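PDB 4ZNM: C-domain type II peptide synthetase from Streptomyces globisporus, which is a stand-alone condensation-domain protein of the nonribosomal peptide synthetase class, built on the fold of the CoA-dependent acyltransferase superfamily. Local coordinates for residues F326-V329 against V330-R334; E339-T342 against H343-P346; P207-A210 against V211-F215; L20-H23 against Q24-L27; N431-D435 against E436-A440. All coordinates share one frame; numbering follows the deposited sequence.

Interaction 1 (F326-V329 against V330-R334)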
# COMPACT_ATOMS: atom_id res chain seq x y z
N PHE A 326 -6.54 12.29 -24.72
CA PHE A 326 -6.47 11.69 -23.41
C PHE A 326 -7.61 10.68 -23.25
O PHE A 326 -7.42 9.60 -22.70
CB PHE A 326 -6.53 12.75 -22.33
CG PHE A 326 -6.54 12.19 -20.95
CD1 PHE A 326 -5.39 11.61 -20.45
CD2 PHE A 326 -7.66 12.21 -20.18
CE1 PHE A 326 -5.37 11.08 -19.20
CE2 PHE A 326 -7.63 11.67 -18.90
CZ PHE A 326 -6.47 11.10 -18.43
N ARG A 327 -8.80 11.03 -23.73
CA ARG A 327 -9.93 10.13 -23.55
C ARG A 327 -9.63 8.75 -24.10
O ARG A 327 -10.00 7.73 -23.50
CB ARG A 327 -11.20 10.69 -24.20
CG ARG A 327 -12.44 9.82 -23.97
CD ARG A 327 -13.67 10.39 -24.61
NE ARG A 327 -13.94 11.75 -24.16
CZ ARG A 327 -14.47 12.06 -22.98
NH1 ARG A 327 -14.79 11.10 -22.12
NH2 ARG A 327 -14.68 13.33 -22.68
N GLU A 328 -8.95 8.70 -25.24
CA GLU A 328 -8.60 7.40 -25.82
C GLU A 328 -7.56 6.67 -24.96
O GLU A 328 -7.60 5.44 -24.86
CB GLU A 328 -8.08 7.58 -27.26
CG GLU A 328 -9.19 7.86 -28.23
CD GLU A 328 -8.71 8.10 -29.68
OE1 GLU A 328 -7.57 7.72 -30.04
OE2 GLU A 328 -9.51 8.68 -30.46
N VAL A 329 -6.64 7.39 -24.33
CA VAL A 329 -5.70 6.73 -23.41
C VAL A 329 -6.48 6.04 -22.27
O VAL A 329 -6.20 4.88 -21.91
CB VAL A 329 -4.66 7.71 -22.82
CG1 VAL A 329 -3.73 6.97 -21.87
CG2 VAL A 329 -3.81 8.32 -23.93
N VAL A 330 -7.46 6.75 -21.72
CA VAL A 330 -8.24 6.22 -20.59
C VAL A 330 -9.01 4.98 -21.05
O VAL A 330 -9.08 3.98 -20.33
CB VAL A 330 -9.19 7.30 -20.00
CG1 VAL A 330 -9.97 6.74 -18.81
CG2 VAL A 330 -8.40 8.50 -19.56
N LEU A 331 -9.59 5.04 -22.24
CA LEU A 331 -10.39 3.91 -22.72
C LEU A 331 -9.51 2.67 -22.95
O LEU A 331 -9.91 1.57 -22.60
CB LEU A 331 -11.13 4.28 -23.99
CG LEU A 331 -12.25 5.30 -23.81
CD1 LEU A 331 -12.76 5.71 -25.16
CD2 LEU A 331 -13.40 4.79 -22.94
N ARG A 332 -8.31 2.86 -23.50
CA ARG A 332 -7.36 1.75 -23.65
C ARG A 332 -6.93 1.22 -22.30
O ARG A 332 -6.80 0.02 -22.12
CB ARG A 332 -6.16 2.20 -24.46
CG ARG A 332 -6.57 2.42 -25.93
CD ARG A 332 -5.39 2.84 -26.76
NE ARG A 332 -5.82 3.33 -28.06
CZ ARG A 332 -4.99 3.65 -29.04
NH1 ARG A 332 -3.68 3.55 -28.87
NH2 ARG A 332 -5.47 4.11 -30.20
N THR A 333 -6.77 2.12 -21.34
CA THR A 333 -6.40 1.72 -20.00
C THR A 333 -7.49 0.83 -19.43
O THR A 333 -7.19 -0.18 -18.80
CB THR A 333 -6.17 2.93 -19.09
OG1 THR A 333 -5.02 3.64 -19.56
CG2 THR A 333 -5.96 2.52 -17.62
N ARG A 334 -8.75 1.21 -19.68
CA ARG A 334 -9.89 0.45 -19.15
C ARG A 334 -9.86 -0.96 -19.72
O ARG A 334 -10.07 -1.94 -19.02
CB ARG A 334 -11.22 1.14 -19.48
CG ARG A 334 -12.45 0.39 -19.00
CD ARG A 334 -13.70 1.21 -19.22
NE ARG A 334 -14.07 1.21 -20.62
CZ ARG A 334 -15.04 1.94 -21.16
NH1 ARG A 334 -15.31 1.86 -22.45
NH2 ARG A 334 -15.73 2.79 -20.41
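Val330 meets the Phe326 ring one turn back along helix 326-335. From its CB, 3.6 Å from Arg327 O, the branch CG2, anti to the carbonyl carbon and beside the backbone N, points back toward the preceding turn and lies over one face of that ring. There CG2 is 3.3 Å from Phe326 CE2 and 3.4 Å from CZ, displaced from the ring centre toward the rim, and the contact is a CH-pi interaction with the methyl 27° off the ring normal. Val330 also rests on Phe260 and Ala274, so this face of the helix is pressed between helices 251-264 and 268-284.

Backbone bonds of the alpha-helical i to i+4 kind run beneath the side chains, among them Val330 N to Phe326 O. Thr333 adds a side-chain bond to this ladder. With OG1 beside its own backbone N (chi1 -67°), the hydroxyl donates to Val329 O at 2.9 Å, approaching 40° out of the carbonyl plane, while Thr333 N donates to the same oxygen.

On another side of the helix Glu328 and Arg332 lie side by side and point the same way. Glu328 OE1 stays 4.2 Å from Arg332 NH2 and well out of the guanidinium plane, so no N-H is aimed at it. Their stronger partners are Ala324 N for the carboxylate, and Asp319 O and Ser321 O for the guanidinium. The chemistry therefore divides the helix: apolar contact and a doubly gripped carbonyl on the buried side, and on the partly exposed side a pair of opposite charges that probably attract only loosely.

Interaction 2 (E339-T342 against H343-P346)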
# COMPACT_ATOMS: atom_id res chain seq x y z
N GLU A 339 -8.87 -6.86 -18.82
CA GLU A 339 -8.32 -8.19 -19.10
C GLU A 339 -7.26 -8.60 -18.07
O GLU A 339 -7.09 -9.79 -17.81
CB GLU A 339 -7.78 -8.25 -20.52
CG GLU A 339 -6.84 -7.19 -20.84
CD GLU A 339 -6.35 -7.26 -22.25
OE1 GLU A 339 -5.25 -6.71 -22.48
OE2 GLU A 339 -7.08 -7.84 -23.10
N ALA A 340 -6.62 -7.64 -17.42
CA ALA A 340 -5.58 -7.97 -16.43
C ALA A 340 -6.23 -8.63 -15.22
O ALA A 340 -5.78 -9.67 -14.75
CB ALA A 340 -4.81 -6.73 -16.01
N PHE A 341 -7.33 -8.06 -14.75
CA PHE A 341 -8.02 -8.62 -13.62
C PHE A 341 -8.69 -9.94 -13.99
O PHE A 341 -8.74 -10.85 -13.18
CB PHE A 341 -9.03 -7.61 -13.06
CG PHE A 341 -8.39 -6.43 -12.34
CD1 PHE A 341 -7.73 -6.62 -11.14
CD2 PHE A 341 -8.47 -5.15 -12.86
CE1 PHE A 341 -7.14 -5.56 -10.48
CE2 PHE A 341 -7.89 -4.08 -12.19
CZ PHE A 341 -7.22 -4.29 -11.01
N THR A 342 -9.21 -10.06 -15.21
CA THR A 342 -9.83 -11.33 -15.62
C THR A 342 -8.82 -12.46 -15.55
O THR A 342 -9.13 -13.57 -15.12
CB THR A 342 -10.39 -11.25 -17.04
OG1 THR A 342 -11.51 -10.37 -17.04
CG2 THR A 342 -10.83 -12.63 -17.56
N HIS A 343 -7.60 -12.17 -15.97
CA HIS A 343 -6.58 -13.21 -16.05
C HIS A 343 -5.56 -13.11 -14.95
O HIS A 343 -4.46 -13.66 -15.06
CB HIS A 343 -5.86 -13.16 -17.39
CG HIS A 343 -6.76 -13.44 -18.55
ND1 HIS A 343 -7.19 -14.72 -18.86
CD2 HIS A 343 -7.29 -12.62 -19.49
CE1 HIS A 343 -7.94 -14.67 -19.94
NE2 HIS A 343 -8.02 -13.42 -20.35
N GLU A 344 -5.93 -12.44 -13.86
CA GLU A 344 -4.93 -12.16 -12.84
C GLU A 344 -4.29 -13.44 -12.31
O GLU A 344 -4.97 -14.41 -11.99
CB GLU A 344 -5.53 -11.37 -11.67
CG GLU A 344 -4.48 -11.07 -10.61
CD GLU A 344 -4.94 -10.16 -9.46
OE1 GLU A 344 -6.09 -9.67 -9.49
OE2 GLU A 344 -4.15 -9.96 -8.50
N LEU A 345 -2.97 -13.38 -12.17
CA LEU A 345 -2.21 -14.45 -11.53
C LEU A 345 -1.26 -13.94 -10.46
O LEU A 345 -0.72 -12.83 -10.58
CB LEU A 345 -1.39 -15.21 -12.58
CG LEU A 345 -2.14 -16.00 -13.66
CD1 LEU A 345 -1.12 -16.55 -14.63
CD2 LEU A 345 -2.97 -17.13 -13.05
N PRO A 346 -1.00 -14.77 -9.44
CA PRO A 346 0.07 -14.40 -8.50
C PRO A 346 1.37 -14.18 -9.26
O PRO A 346 1.81 -15.08 -10.00
CB PRO A 346 0.18 -15.60 -7.56
CG PRO A 346 -0.96 -16.52 -7.92
CD PRO A 346 -1.40 -16.17 -9.28
O HOH W 1 -8.58 -10.24 -10.39
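The short helix 339-342 of the condensation-domain fold ends here, and the chain passes into the loop that leads to helix 347-350. His343, the first residue to leave helical backbone angles, still closes the last turn: its N donates to Glu339 O at 3.1 Å and, weakly, to Ala340 O. A further weak bond runs from Glu344 N to Phe341 O at 3.3 Å.

The His343 ring lies alongside the Thr342 side chain. Thr342 CG2 sits over the centre of one ring face, 4.0 Å from the centroid and 11° off the normal, a CH-pi contact between neighbours in sequence. The imidazole also stacks with Phe215 of helix 207-219, and its ND1 makes a weak hydrogen bond with Ser212 OG.

Glu344 is stretched out, CG anti to the backbone N (chi1 -180°), and runs beside Phe341 in the same direction. The ring and carboxylate planes stand 65° apart, with Glu344 OE1 at the ring edge, 3.8 Å from Phe341 CD1. OE2 is held by Ser295 and Asn312. A water ties the pair together, donating to Phe341 O at 2.9 Å and to Glu344 OE1 at 2.7 Å.

Interaction 3 (P207-A210 against V211-F215)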
# COMPACT_ATOMS: atom_id res chain seq x y z
N PRO A 207 -7.99 -25.14 -13.76
CA PRO A 207 -7.77 -25.16 -15.22
C PRO A 207 -7.61 -23.78 -15.85
O PRO A 207 -6.85 -23.65 -16.80
CB PRO A 207 -9.02 -25.86 -15.75
CG PRO A 207 -9.55 -26.64 -14.58
CD PRO A 207 -9.27 -25.78 -13.39
N ARG A 208 -8.30 -22.77 -15.33
CA ARG A 208 -8.20 -21.41 -15.88
C ARG A 208 -6.77 -20.88 -15.83
O ARG A 208 -6.44 -19.92 -16.51
CB ARG A 208 -9.13 -20.44 -15.15
CG ARG A 208 -8.73 -20.13 -13.71
CD ARG A 208 -9.21 -18.76 -13.24
NE ARG A 208 -8.41 -17.65 -13.76
CZ ARG A 208 -7.29 -17.19 -13.20
NH1 ARG A 208 -6.63 -16.18 -13.76
NH2 ARG A 208 -6.81 -17.74 -12.08
N VAL A 209 -5.94 -21.49 -14.99
CA VAL A 209 -4.61 -20.97 -14.79
C VAL A 209 -3.81 -21.12 -16.08
O VAL A 209 -3.15 -20.19 -16.52
CB VAL A 209 -3.91 -21.68 -13.62
CG1 VAL A 209 -2.41 -21.32 -13.57
CG2 VAL A 209 -4.61 -21.31 -12.31
N ALA A 210 -3.91 -22.29 -16.70
CA ALA A 210 -3.20 -22.55 -17.93
C ALA A 210 -3.68 -21.59 -19.02
O ALA A 210 -2.87 -21.05 -19.76
CB ALA A 210 -3.39 -23.99 -18.35
N VAL A 211 -4.99 -21.37 -19.08
CA VAL A 211 -5.57 -20.39 -19.98
C VAL A 211 -4.98 -18.98 -19.72
O VAL A 211 -4.63 -18.25 -20.66
CB VAL A 211 -7.11 -20.37 -19.86
CG1 VAL A 211 -7.72 -19.29 -20.73
CG2 VAL A 211 -7.70 -21.72 -20.24
N SER A 212 -4.86 -18.59 -18.46
CA SER A 212 -4.38 -17.25 -18.15
C SER A 212 -2.90 -17.11 -18.49
O SER A 212 -2.45 -16.07 -18.98
CB SER A 212 -4.62 -16.91 -16.66
OG SER A 212 -6.00 -16.74 -16.38
N LYS A 213 -2.13 -18.16 -18.21
CA LYS A 213 -0.69 -18.18 -18.53
C LYS A 213 -0.51 -17.97 -20.03
O LYS A 213 0.39 -17.23 -20.43
CB LYS A 213 -0.02 -19.49 -18.09
CG LYS A 213 0.31 -19.49 -16.61
CD LYS A 213 0.86 -20.79 -16.08
CE LYS A 213 1.20 -20.62 -14.60
NZ LYS A 213 2.12 -21.65 -14.09
N GLU A 214 -1.35 -18.60 -20.83
CA GLU A 214 -1.24 -18.47 -22.28
C GLU A 214 -1.62 -17.05 -22.67
O GLU A 214 -0.99 -16.47 -23.54
CB GLU A 214 -2.11 -19.47 -23.03
CG GLU A 214 -1.59 -19.77 -24.46
CD GLU A 214 -2.51 -20.69 -25.25
OE1 GLU A 214 -2.99 -21.71 -24.69
OE2 GLU A 214 -2.76 -20.41 -26.45
N PHE A 215 -2.62 -16.47 -22.02
CA PHE A 215 -2.95 -15.06 -22.26
C PHE A 215 -1.76 -14.13 -21.98
O PHE A 215 -1.46 -13.26 -22.78
CB PHE A 215 -4.14 -14.62 -21.39
CG PHE A 215 -4.28 -13.12 -21.31
CD1 PHE A 215 -4.98 -12.44 -22.27
CD2 PHE A 215 -3.70 -12.41 -20.28
CE1 PHE A 215 -5.08 -11.08 -22.22
CE2 PHE A 215 -3.80 -11.04 -20.23
CZ PHE A 215 -4.51 -10.38 -21.20
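Pro207 touches Val211 at the beginning of helix 207-219, its O lying 4.0 Å from Val211 CG2. Arg208 comes next and has the longer reach. Its CG stands between the backbone N and the carbonyl carbon (chi1 68°), and the chain bends at chi3, carrying the guanidinium forward along the helix to Ser212. There NH1 comes within 2.8 Å of Ser212 OG, with the hydroxyl oblique to the guanidinium plane; the hydrogen bond of NH1 goes to Glu344 O in the loop after helix 339-342. Arg208 O accepts from Ser212 N at 2.8 Å.

Val209 turns to a different side. Its CG1 lies alongside the extended Lys213 chain, 3.8 Å from Lys213 CE, so methyl and methylenes pack while the amine continues beyond them. Beneath, Lys213 N donates to Val209 O at 2.8 Å. Ala210 closes the segment with its carbonyl, which accepts from Glu214 N at 3.1 Å; the Glu214 carboxylate pairs with Lys218.

At this surface turn the apolar contact is the Val209 methyl against the Lys213 methylenes. The junction with the loop is of mixed chemistry, combining the bond from Arg208 NH1 with packing of Leu345 on Arg208, Ser212 and Lys213.

Interaction 4 (L20-H23 against Q24-L27)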
# COMPACT_ATOMS: atom_id res chain seq x y z
N LEU A 20 5.19 -19.95 2.82
CA LEU A 20 5.17 -18.53 2.48
C LEU A 20 4.04 -18.37 1.50
O LEU A 20 3.83 -19.23 0.63
CB LEU A 20 6.47 -18.03 1.85
CG LEU A 20 7.76 -17.97 2.67
CD1 LEU A 20 8.92 -17.53 1.77
CD2 LEU A 20 7.61 -17.02 3.82
N SER A 21 3.32 -17.27 1.62
CA SER A 21 2.32 -16.92 0.62
C SER A 21 2.97 -16.60 -0.72
O SER A 21 4.17 -16.33 -0.77
CB SER A 21 1.52 -15.72 1.08
OG SER A 21 2.35 -14.57 1.16
N PHE A 22 2.19 -16.57 -1.79
CA PHE A 22 2.68 -16.09 -3.07
C PHE A 22 3.18 -14.66 -2.95
O PHE A 22 4.24 -14.31 -3.52
CB PHE A 22 1.58 -16.18 -4.14
CG PHE A 22 1.27 -17.58 -4.59
CD1 PHE A 22 2.28 -18.53 -4.73
CD2 PHE A 22 -0.02 -17.94 -4.91
CE1 PHE A 22 2.00 -19.80 -5.16
CE2 PHE A 22 -0.31 -19.22 -5.34
CZ PHE A 22 0.71 -20.15 -5.47
N HIS A 23 2.50 -13.82 -2.17
CA HIS A 23 2.98 -12.48 -2.02
C HIS A 23 4.35 -12.48 -1.34
O HIS A 23 5.23 -11.72 -1.70
CB HIS A 23 2.02 -11.64 -1.21
CG HIS A 23 2.53 -10.26 -0.95
ND1 HIS A 23 2.74 -9.34 -1.96
CD2 HIS A 23 2.89 -9.64 0.20
CE1 HIS A 23 3.19 -8.21 -1.44
NE2 HIS A 23 3.29 -8.37 -0.13
N GLN A 24 4.52 -13.30 -0.32
CA GLN A 24 5.78 -13.35 0.40
C GLN A 24 6.91 -13.91 -0.51
O GLN A 24 8.05 -13.47 -0.43
CB GLN A 24 5.61 -14.17 1.68
CG GLN A 24 4.81 -13.37 2.72
CD GLN A 24 4.31 -14.18 3.91
OE1 GLN A 24 4.31 -15.41 3.87
NE2 GLN A 24 3.85 -13.48 4.95
N GLU A 25 6.57 -14.85 -1.39
CA GLU A 25 7.50 -15.30 -2.45
C GLU A 25 7.96 -14.16 -3.35
O GLU A 25 9.15 -14.04 -3.70
CB GLU A 25 6.85 -16.36 -3.34
CG GLU A 25 6.74 -17.72 -2.73
CD GLU A 25 6.18 -18.77 -3.70
OE1 GLU A 25 5.98 -18.49 -4.92
OE2 GLU A 25 5.93 -19.89 -3.22
N PHE A 26 7.01 -13.34 -3.76
CA PHE A 26 7.33 -12.14 -4.53
C PHE A 26 8.32 -11.29 -3.75
O PHE A 26 9.31 -10.86 -4.30
CB PHE A 26 6.04 -11.37 -4.87
CG PHE A 26 6.25 -9.94 -5.27
CD1 PHE A 26 6.59 -9.62 -6.56
CD2 PHE A 26 6.06 -8.92 -4.37
CE1 PHE A 26 6.76 -8.32 -6.92
CE2 PHE A 26 6.24 -7.62 -4.73
CZ PHE A 26 6.58 -7.32 -6.00
N LEU A 27 8.10 -11.08 -2.46
CA LEU A 27 9.03 -10.27 -1.66
C LEU A 27 10.45 -10.89 -1.61
O LEU A 27 11.43 -10.16 -1.60
CB LEU A 27 8.48 -10.07 -0.23
CG LEU A 27 7.13 -9.29 -0.14
CD1 LEU A 27 6.57 -9.24 1.25
CD2 LEU A 27 7.28 -7.88 -0.66
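Two torsions set the reciprocal grip of Ser21 and Gln24. Ser21 OG lies between its backbone N and carbonyl carbon (chi1 65°), which turns it forward to Gln24 N; Gln24 CG is anti to the carbonyl carbon (chi1 -73°), and the extended chain carries the amide back to Ser21. Gln24 N donates to Ser21 OG at 2.9 Å, and Ser21 N donates to Gln24 OE1 at 3.1 Å, a fairly straight bond that meets the amide oxygen 35° out of its carbonyl plane. This is a capping box, with Ser21 as N-cap of helix 22-28, and it satisfies N-H groups at the helix start. Gln24 NE2 is held in turn by Thr158 O. Leu20, just ahead of the cap, crosses the glutamine with CD2 3.7 Å from Gln24 OE1.

Farther along, Leu27 lies across the His23 ring: its CG is over one face, and CD1 comes within 3.7 Å of His23 NE2. The Phe26 ring is nearly parallel to the imidazole but slid well aside, centroids 5.9 Å apart. Phe22 and Glu25 run side by side, with Glu25 OE1 at the ring edge, 3.7 Å from Phe22 CD1, and the carboxylate in a salt bridge with Arg201 through OE2 and hydrogen-bonded to Ser348 through OE1.

Interaction 5 (N431-D435 against E436-A440)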
# COMPACT_ATOMS: atom_id res chain seq x y z
N ASN A 431 18.93 6.23 -1.73
CA ASN A 431 20.20 5.77 -2.31
C ASN A 431 20.19 5.78 -3.86
O ASN A 431 21.18 5.44 -4.49
CB ASN A 431 20.54 4.37 -1.81
CG ASN A 431 19.38 3.42 -1.93
OD1 ASN A 431 18.31 3.70 -1.42
ND2 ASN A 431 19.60 2.29 -2.57
N ARG A 432 19.08 6.20 -4.47
CA ARG A 432 18.97 6.17 -5.93
C ARG A 432 18.43 7.48 -6.47
O ARG A 432 18.78 7.86 -7.57
CB ARG A 432 18.04 5.02 -6.36
CG ARG A 432 18.55 3.61 -6.02
CD ARG A 432 19.90 3.24 -6.69
NE ARG A 432 19.85 3.16 -8.13
CZ ARG A 432 19.45 2.08 -8.81
NH1 ARG A 432 19.06 1.00 -8.16
NH2 ARG A 432 19.44 2.11 -10.14
N PHE A 433 17.57 8.15 -5.72
CA PHE A 433 17.00 9.41 -6.19
C PHE A 433 17.19 10.53 -5.22
O PHE A 433 17.02 10.34 -4.01
CB PHE A 433 15.49 9.26 -6.46
CG PHE A 433 15.16 8.58 -7.76
CD1 PHE A 433 15.30 9.27 -8.96
CD2 PHE A 433 14.72 7.26 -7.78
CE1 PHE A 433 14.98 8.65 -10.17
CE2 PHE A 433 14.40 6.63 -8.97
CZ PHE A 433 14.52 7.33 -10.18
N LYS A 434 17.49 11.70 -5.76
CA LYS A 434 17.43 12.95 -5.03
C LYS A 434 16.00 13.45 -4.86
O LYS A 434 15.14 13.23 -5.74
CB LYS A 434 18.25 14.01 -5.75
CG LYS A 434 19.74 13.75 -5.70
CD LYS A 434 20.42 14.45 -6.86
CE LYS A 434 21.82 14.92 -6.49
NZ LYS A 434 22.74 14.82 -7.65
N ASP A 435 15.75 14.16 -3.77
CA ASP A 435 14.40 14.65 -3.44
C ASP A 435 13.83 15.60 -4.50
O ASP A 435 12.63 15.56 -4.80
CB ASP A 435 14.40 15.38 -2.10
CG ASP A 435 14.81 14.48 -0.94
OD1 ASP A 435 14.48 13.28 -0.97
OD2 ASP A 435 15.48 14.98 -0.01
N GLU A 436 14.70 16.42 -5.07
CA GLU A 436 14.34 17.41 -6.08
C GLU A 436 13.82 16.75 -7.36
O GLU A 436 12.87 17.20 -7.98
CB GLU A 436 15.55 18.28 -6.39
CG GLU A 436 16.01 19.14 -5.22
CD GLU A 436 16.73 18.37 -4.08
OE1 GLU A 436 17.18 17.21 -4.30
OE2 GLU A 436 16.84 18.94 -2.97
N THR A 437 14.48 15.68 -7.78
CA THR A 437 14.06 14.93 -8.94
C THR A 437 12.64 14.42 -8.76
O THR A 437 11.82 14.51 -9.67
CB THR A 437 14.98 13.72 -9.17
OG1 THR A 437 16.31 14.19 -9.30
CG2 THR A 437 14.59 12.93 -10.42
N MSE A 438 12.36 13.88 -7.59
CA MSE A 438 11.04 13.31 -7.31
C MSE A 438 9.99 14.42 -7.12
O MSE A 438 8.83 14.26 -7.50
CB MSE A 438 11.12 12.41 -6.10
CG MSE A 438 11.95 11.16 -6.38
SE MSE A 438 10.91 9.88 -7.50
CE MSE A 438 11.93 10.07 -9.13
N ALA A 439 10.41 15.54 -6.55
CA ALA A 439 9.56 16.71 -6.41
C ALA A 439 9.10 17.21 -7.78
O ALA A 439 7.91 17.56 -7.96
CB ALA A 439 10.30 17.81 -5.66
N ALA A 440 10.02 17.24 -8.75
CA ALA A 440 9.69 17.67 -10.11
C ALA A 440 8.80 16.64 -10.80
O ALA A 440 7.87 16.98 -11.52
CB ALA A 440 10.97 17.91 -10.94
O HOH W 2 17.94 14.76 -2.05
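The methyl CE of selenomethionine Met438 rests on one face of the Phe433 ring, 3.5 Å from both CD1 and CE1. It sits 3.6 Å from the centroid, 19° off the normal, in a CH-pi contact. The selenium follows over the same ring, SE 4.6 Å from the centroid and 15° off the normal, which makes this a Met-aromatic contact as well as a CH-pi one; selenium stands here in place of the sulfur of methionine. Bends at chi2 (-75°) and chi3 fold the Met438 chain back to the ring. Thr437 crosses Phe433 at about a right angle, its CG2 4.0 Å from Phe433 CD1.

These side chains meet where the loop after strand 422-429 turns into helix 435-454, with Lys434 at the N-cap position. The first turn opens with a weak bond from Met438 N to Lys434 O, followed by a stronger one from Ala439 N to Asp435 O at 2.8 Å. Asp435 N is satisfied by a water at 2.8 Å, which also donates a long, weak bond to Glu436 OE1; the bend of the Glu436 chain at chi2 brings that oxygen round toward the helix start.

Farther out, Asp231 takes bonds from both Lys434 N and Thr437 OG1, pinning the cap residue and the threonine to one carboxylate. Tyr428 packs on Phe433 and Met438, and its hydroxyl bonds to Asp435 OD1. Gln245 of strand 242-249 donates to Asp435 O, which joins the helix start to an outermost strand of the five-stranded sheet.

In the fold
Interaction 4 is the most buried, its capping box and rings enclosed by other parts of the chain, whereas interactions 2 and 3 lie at the surface and 1 and 5 are intermediate. Interactions 2 and 3 touch each other where the loop after helix 339-342 meets helix 207-219, a junction both polar and aromatic. The far end of that loop reaches interaction 4, where Pro346 packs on Phe22. Interaction 1 precedes interaction 2 in the chain without touching it; it lies within a helix, apolar on its buried side and loosely charge-paired on the other. Interaction 5 starts a helix as interaction 4 does, but with a water and the outside carboxylate of Asp231 at its first residues rather than a capping box.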